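Local coordinates for LEOA (Escherichia coli, PDB 4AUR), which is a bacterial dynamin from enterotoxigenic E. coli that probably binds and hydrolyses GTP, at residues A[200-205]-A[220-225]; A[297-302]-A[547-552]. All coordinates share one frame; numbering follows the deposited sequence.

Contact 1: residues A[200-205]-A[220-225]; sequences ANLKGK and LNIVCV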
loop_
_atom_site.group_PDB
_atom_site.type_symbol
_atom_site.label_atom_id
_atom_site.label_comp_id
_atom_site.label_asym_id
_atom_site.label_seq_id
_atom_site.Cartn_x
_atom_site.Cartn_y
_atom_site.Cartn_z
ATOM N N ALA A 200 1.512 37.952 31.246
ATOM C CA ALA A 200 2.620 38.326 30.387
ATOM C C ALA A 200 3.912 38.493 31.156
ATOM O O ALA A 200 4.952 38.112 30.680
ATOM C CB ALA A 200 2.293 39.607 29.644
ATOM N N ASN A 201 3.833 39.109 32.328
ATOM C CA ASN A 201 4.989 39.321 33.187
ATOM C C ASN A 201 5.633 38.021 33.619
ATOM O O ASN A 201 6.825 37.818 33.393
ATOM C CB ASN A 201 4.585 40.107 34.432
ATOM C CG ASN A 201 5.778 40.560 35.240
ATOM O OD1 ASN A 201 5.895 40.236 36.408
ATOM N ND2 ASN A 201 6.674 41.312 34.613
ATOM N N LEU A 202 4.832 37.139 34.225
ATOM C CA LEU A 202 5.286 35.812 34.639
ATOM C C LEU A 202 5.811 34.999 33.485
ATOM O O LEU A 202 6.749 34.208 33.639
ATOM C CB LEU A 202 4.151 35.026 35.276
ATOM C CG LEU A 202 4.502 33.623 35.765
ATOM C CD1 LEU A 202 5.586 33.692 36.821
ATOM C CD2 LEU A 202 3.274 32.951 36.330
ATOM N N LYS A 203 5.188 35.173 32.333
ATOM C CA LYS A 203 5.634 34.485 31.129
ATOM C C LYS A 203 7.078 34.848 30.863
ATOM O O LYS A 203 7.898 33.980 30.620
ATOM C CB LYS A 203 4.737 34.842 29.950
ATOM C CG LYS A 203 4.884 33.951 28.736
ATOM C CD LYS A 203 3.632 33.979 27.849
ATOM C CE LYS A 203 2.547 33.045 28.376
ATOM N NZ LYS A 203 1.361 32.991 27.472
ATOM N N GLY A 204 7.407 36.125 30.966
ATOM C CA GLY A 204 8.766 36.573 30.736
ATOM C C GLY A 204 9.787 36.094 31.752
ATOM O O GLY A 204 10.890 35.722 31.374
ATOM N N LYS A 205 9.443 36.105 33.036
ATOM C CA LYS A 205 10.331 35.536 34.058
ATOM C C LYS A 205 10.561 34.028 33.913
ATOM O O LYS A 205 11.597 33.511 34.299
ATOM C CB LYS A 205 9.786 35.778 35.457
ATOM C CG LYS A 205 9.449 37.232 35.744
ATOM C CD LYS A 205 9.047 37.411 37.180
ATOM C CE LYS A 205 8.503 38.784 37.408
ATOM N NZ LYS A 205 8.092 38.926 38.833
ATOM N N LEU A 220 3.039 27.432 27.668
ATOM C CA LEU A 220 2.903 27.623 29.102
ATOM C C LEU A 220 1.452 27.681 29.519
ATOM O O LEU A 220 0.615 28.258 28.827
ATOM C CB LEU A 220 3.583 28.914 29.548
ATOM C CG LEU A 220 5.098 28.856 29.623
ATOM C CD1 LEU A 220 5.669 30.249 29.731
ATOM C CD2 LEU A 220 5.544 28.011 30.800
ATOM N N ASN A 221 1.168 27.096 30.671
ATOM C CA ASN A 221 -0.155 27.142 31.233
ATOM C C ASN A 221 -0.207 28.086 32.408
ATOM O O ASN A 221 0.365 27.799 33.445
ATOM C CB ASN A 221 -0.541 25.751 31.676
ATOM C CG ASN A 221 -0.670 24.796 30.509
ATOM O OD1 ASN A 221 0.046 23.788 30.414
ATOM N ND2 ASN A 221 -1.597 25.109 29.607
ATOM N N ILE A 222 -0.884 29.219 32.244
ATOM C CA ILE A 222 -1.029 30.172 33.335
ATOM C C ILE A 222 -2.485 30.511 33.595
ATOM O O ILE A 222 -3.277 30.695 32.680
ATOM C CB ILE A 222 -0.245 31.482 33.086
ATOM C CG1 ILE A 222 1.206 31.162 32.740
ATOM C CG2 ILE A 222 -0.283 32.357 34.332
ATOM C CD1 ILE A 222 2.025 32.371 32.360
ATOM N N VAL A 223 -2.811 30.617 34.868
ATOM C CA VAL A 223 -4.151 30.865 35.287
ATOM C C VAL A 223 -4.130 31.825 36.463
ATOM O O VAL A 223 -3.322 31.686 37.371
ATOM C CB VAL A 223 -4.819 29.541 35.664
ATOM C CG1 VAL A 223 -5.898 29.745 36.693
ATOM C CG2 VAL A 223 -5.400 28.887 34.414
ATOM N N CYS A 224 -5.022 32.806 36.427
ATOM C CA CYS A 224 -5.088 33.810 37.469
ATOM C C CYS A 224 -6.269 33.483 38.374
ATOM O O CYS A 224 -7.345 33.139 37.900
ATOM C CB CYS A 224 -5.218 35.200 36.850
ATOM S SG CYS A 224 -3.873 35.641 35.706
ATOM N N VAL A 225 -6.074 33.585 39.677
ATOM C CA VAL A 225 -7.037 33.044 40.601
ATOM C C VAL A 225 -6.964 33.800 41.924
ATOM O O VAL A 225 -6.004 34.537 42.174
ATOM C CB VAL A 225 -6.741 31.529 40.750
ATOM C CG1 VAL A 225 -6.869 31.012 42.183
ATOM C CG2 VAL A 225 -7.597 30.722 39.779
#
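Leu202 and Lys203 meet Leu220 and Ile222 without any hydrogen bond between them; the shorter of the two backbone bonds within helix segment 200-205, Lys205 N to Asn201 O at 3.1 Å, is internal to the helix. What joins the two segments is aliphatic, and it buries 209 Å² summed over both sides. The side chain of Lys203 lies along the contact: its CG rests 3.9 Å from CD1 of Leu220, the two side chains running past each other in opposite senses, while CE comes to 4.1 Å from CD1 of Ile222. A bend in the lysine at chi3 (-82°), between these two touching points, lets one chain serve both partners. Ile222 uses its other branch on Leu202, where CG2 and CD2 approach to 4.1 Å and the side chains cross at a slant. Topologically this is part of a beta-alpha-beta crossover in the P-loop GTPase-type domain: helix 188-209 follows strand 172-177, and the chain then passes through helix 214-219 into strand 221-224, parallel to the first and at one edge of the sheet within this chain. Backbone bonds of Asn221 and Val223 to Phe174 and of Val223 and Val225 to Ile176 fix that pairing. Leu202 also reaches Phe174 and Ile176, and Ile222 touches Ile176, extending the apolar layer over the neighbouring strand. From the same strand, Val223 packs instead on Leu253 and Ala256 of helix 250-273.

Contact 2: residues A[297-302]-A[547-552]; sequences NTFVEK and QAIRDN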
loop_
_atom_site.group_PDB
_atom_site.type_symbol
_atom_site.label_atom_id
_atom_site.label_comp_id
_atom_site.label_asym_id
_atom_site.label_seq_id
_atom_site.Cartn_x
_atom_site.Cartn_y
_atom_site.Cartn_z
ATOM N N ASN A 297 -0.081 -5.878 -2.929
ATOM C CA ASN A 297 -1.396 -6.065 -3.525
ATOM C C ASN A 297 -1.401 -5.568 -4.960
ATOM O O ASN A 297 -1.967 -6.203 -5.819
ATOM C CB ASN A 297 -2.526 -5.329 -2.731
ATOM C CG ASN A 297 -2.752 -5.863 -1.304
ATOM O OD1 ASN A 297 -3.261 -5.137 -0.459
ATOM N ND2 ASN A 297 -2.387 -7.109 -1.028
ATOM N N THR A 298 -0.793 -4.407 -5.188
ATOM C CA THR A 298 -0.708 -3.821 -6.506
ATOM C C THR A 298 -0.041 -4.796 -7.449
ATOM O O THR A 298 -0.431 -4.915 -8.599
ATOM C CB THR A 298 0.138 -2.535 -6.528
ATOM O OG1 THR A 298 -0.410 -1.559 -5.650
ATOM C CG2 THR A 298 0.170 -1.934 -7.923
ATOM N N PHE A 299 0.972 -5.496 -6.968
ATOM C CA PHE A 299 1.716 -6.380 -7.835
ATOM C C PHE A 299 0.909 -7.609 -8.117
ATOM O O PHE A 299 0.863 -8.051 -9.225
ATOM C CB PHE A 299 3.068 -6.820 -7.258
ATOM C CG PHE A 299 3.615 -8.015 -7.971
ATOM C CD1 PHE A 299 4.005 -7.909 -9.297
ATOM C CD2 PHE A 299 3.620 -9.247 -7.388
ATOM C CE1 PHE A 299 4.447 -9.006 -10.006
ATOM C CE2 PHE A 299 4.041 -10.349 -8.090
ATOM C CZ PHE A 299 4.462 -10.232 -9.399
ATOM N N VAL A 300 0.299 -8.173 -7.094
ATOM C CA VAL A 300 -0.407 -9.430 -7.231
ATOM C C VAL A 300 -1.682 -9.224 -7.995
ATOM O O VAL A 300 -2.088 -10.105 -8.721
ATOM C CB VAL A 300 -0.768 -10.033 -5.879
ATOM C CG1 VAL A 300 -1.578 -11.315 -6.052
ATOM C CG2 VAL A 300 0.485 -10.281 -5.058
ATOM N N GLU A 301 -2.324 -8.078 -7.829
ATOM C CA GLU A 301 -3.529 -7.795 -8.588
ATOM C C GLU A 301 -3.159 -7.679 -10.075
ATOM O O GLU A 301 -3.628 -8.454 -10.888
ATOM C CB GLU A 301 -4.227 -6.545 -8.041
ATOM C CG GLU A 301 -4.990 -5.685 -9.048
ATOM C CD GLU A 301 -4.677 -4.192 -8.862
ATOM O OE1 GLU A 301 -3.576 -3.729 -9.308
ATOM O OE2 GLU A 301 -5.524 -3.498 -8.246
ATOM N N LYS A 302 -2.288 -6.736 -10.408
ATOM C CA LYS A 302 -1.791 -6.591 -11.769
ATOM C C LYS A 302 -1.363 -7.900 -12.412
ATOM O O LYS A 302 -1.645 -8.128 -13.556
ATOM C CB LYS A 302 -0.602 -5.642 -11.778
ATOM C CG LYS A 302 0.270 -5.748 -13.016
ATOM C CD LYS A 302 1.064 -4.479 -13.294
ATOM C CE LYS A 302 2.129 -4.700 -14.383
ATOM N NZ LYS A 302 1.681 -5.395 -15.638
ATOM N N GLN A 547 1.245 -18.956 -7.413
ATOM C CA GLN A 547 0.380 -19.304 -6.319
ATOM C C GLN A 547 0.963 -18.908 -5.000
ATOM O O GLN A 547 0.250 -18.480 -4.118
ATOM C CB GLN A 547 0.082 -20.796 -6.282
ATOM C CG GLN A 547 -1.204 -21.099 -5.521
ATOM C CD GLN A 547 -2.431 -20.525 -6.223
ATOM O OE1 GLN A 547 -3.294 -19.925 -5.591
ATOM N NE2 GLN A 547 -2.501 -20.702 -7.544
ATOM N N ALA A 548 2.259 -19.082 -4.834
ATOM C CA ALA A 548 2.825 -18.956 -3.509
ATOM C C ALA A 548 2.607 -17.552 -2.929
ATOM O O ALA A 548 2.407 -17.412 -1.702
ATOM C CB ALA A 548 4.295 -19.324 -3.517
ATOM N N ILE A 549 2.642 -16.517 -3.775
ATOM C CA ILE A 549 2.372 -15.165 -3.268
ATOM C C ILE A 549 0.905 -14.969 -3.017
ATOM O O ILE A 549 0.540 -14.285 -2.071
ATOM C CB ILE A 549 2.790 -13.967 -4.164
ATOM C CG1 ILE A 549 3.006 -14.379 -5.602
ATOM C CG2 ILE A 549 3.983 -13.220 -3.586
ATOM C CD1 ILE A 549 2.987 -13.205 -6.546
ATOM N N ARG A 550 0.072 -15.510 -3.891
ATOM C CA ARG A 550 -1.354 -15.404 -3.712
ATOM C C ARG A 550 -1.749 -15.981 -2.366
ATOM O O ARG A 550 -2.514 -15.346 -1.649
ATOM C CB ARG A 550 -2.097 -16.091 -4.821
ATOM C CG ARG A 550 -1.994 -15.392 -6.154
ATOM C CD ARG A 550 -2.717 -16.255 -7.179
ATOM N NE ARG A 550 -2.426 -15.940 -8.578
ATOM C CZ ARG A 550 -2.777 -16.720 -9.611
ATOM N NH1 ARG A 550 -3.434 -17.866 -9.407
ATOM N NH2 ARG A 550 -2.480 -16.354 -10.859
ATOM N N ASP A 551 -1.215 -17.150 -2.014
ATOM C CA ASP A 551 -1.439 -17.729 -0.696
ATOM C C ASP A 551 -1.065 -16.725 0.390
ATOM O O ASP A 551 -1.778 -16.574 1.392
ATOM C CB ASP A 551 -0.601 -18.993 -0.463
ATOM C CG ASP A 551 -1.000 -20.173 -1.373
ATOM O OD1 ASP A 551 -1.963 -20.042 -2.182
ATOM O OD2 ASP A 551 -0.326 -21.239 -1.287
ATOM N N ASN A 552 0.060 -16.056 0.208
ATOM C CA ASN A 552 0.591 -15.161 1.224
ATOM C C ASN A 552 -0.159 -13.868 1.288
ATOM O O ASN A 552 -0.425 -13.338 2.361
ATOM C CB ASN A 552 2.079 -14.869 0.978
ATOM C CG ASN A 552 2.983 -15.863 1.669
ATOM O OD1 ASN A 552 3.161 -15.811 2.880
ATOM N ND2 ASN A 552 3.534 -16.793 0.908
#
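Ile549 CD1 touches both Phe299 and Val300, and the apolar packing gathers around it. The methyl lies at the edge of the Phe299 ring, near the ring plane, with CE2 its nearest ring atom; the two side chains cross at about a right angle. Phe299 reaches this position with CG anti to its own backbone N (chi1 163°), which swings the ring out to the isoleucine although its CB does not point straight at it. Val300 CG2 adds a second apolar touch, 4.1 Å from the same CD1. Both helices are part of the elongated helical region, consistent with the helical domain of dynamin-like proteins, segment 297-302 on helix 275-343 and segment 547-552 on the C-terminal helix 547-567; the axes of the two six-residue segments pass 10.7 Å apart with 130° between their N-to-C directions. Leu433 of helix 430-447 touches both Phe299 and Ile549, closing over the buried side. Packing is thinner towards Arg550, which is partly exposed and offers only its aliphatic stem: CG sits 4.1 Å from Val300 CG1, and the chain runs on extended to NE. Its NH2 forms a long, weak ion pair with Asp304.

How the contacts relate
Both segments of contact 1 precede those of contact 2 in the sequence, and the two contacts do not touch: their centres lie about 60 Å apart, with nearest atoms about 42 Å from each other. They share no helix, strand or sheet. Residues 200-205 and 220-225 join helix 188-209 to an edge strand of the mixed sheet in the nucleotide-binding-type domain; the centre of contact 1 is about 47 Å from the centre of the chain, that of contact 2 about 13 Å. Residues 297-302 and 547-552 are 245 residues apart, and contact 2 packs the last helix, 547-567, against the long helix 275-343. This separation matches the dynamin plan of a compact GTPase head on an elongated helical body.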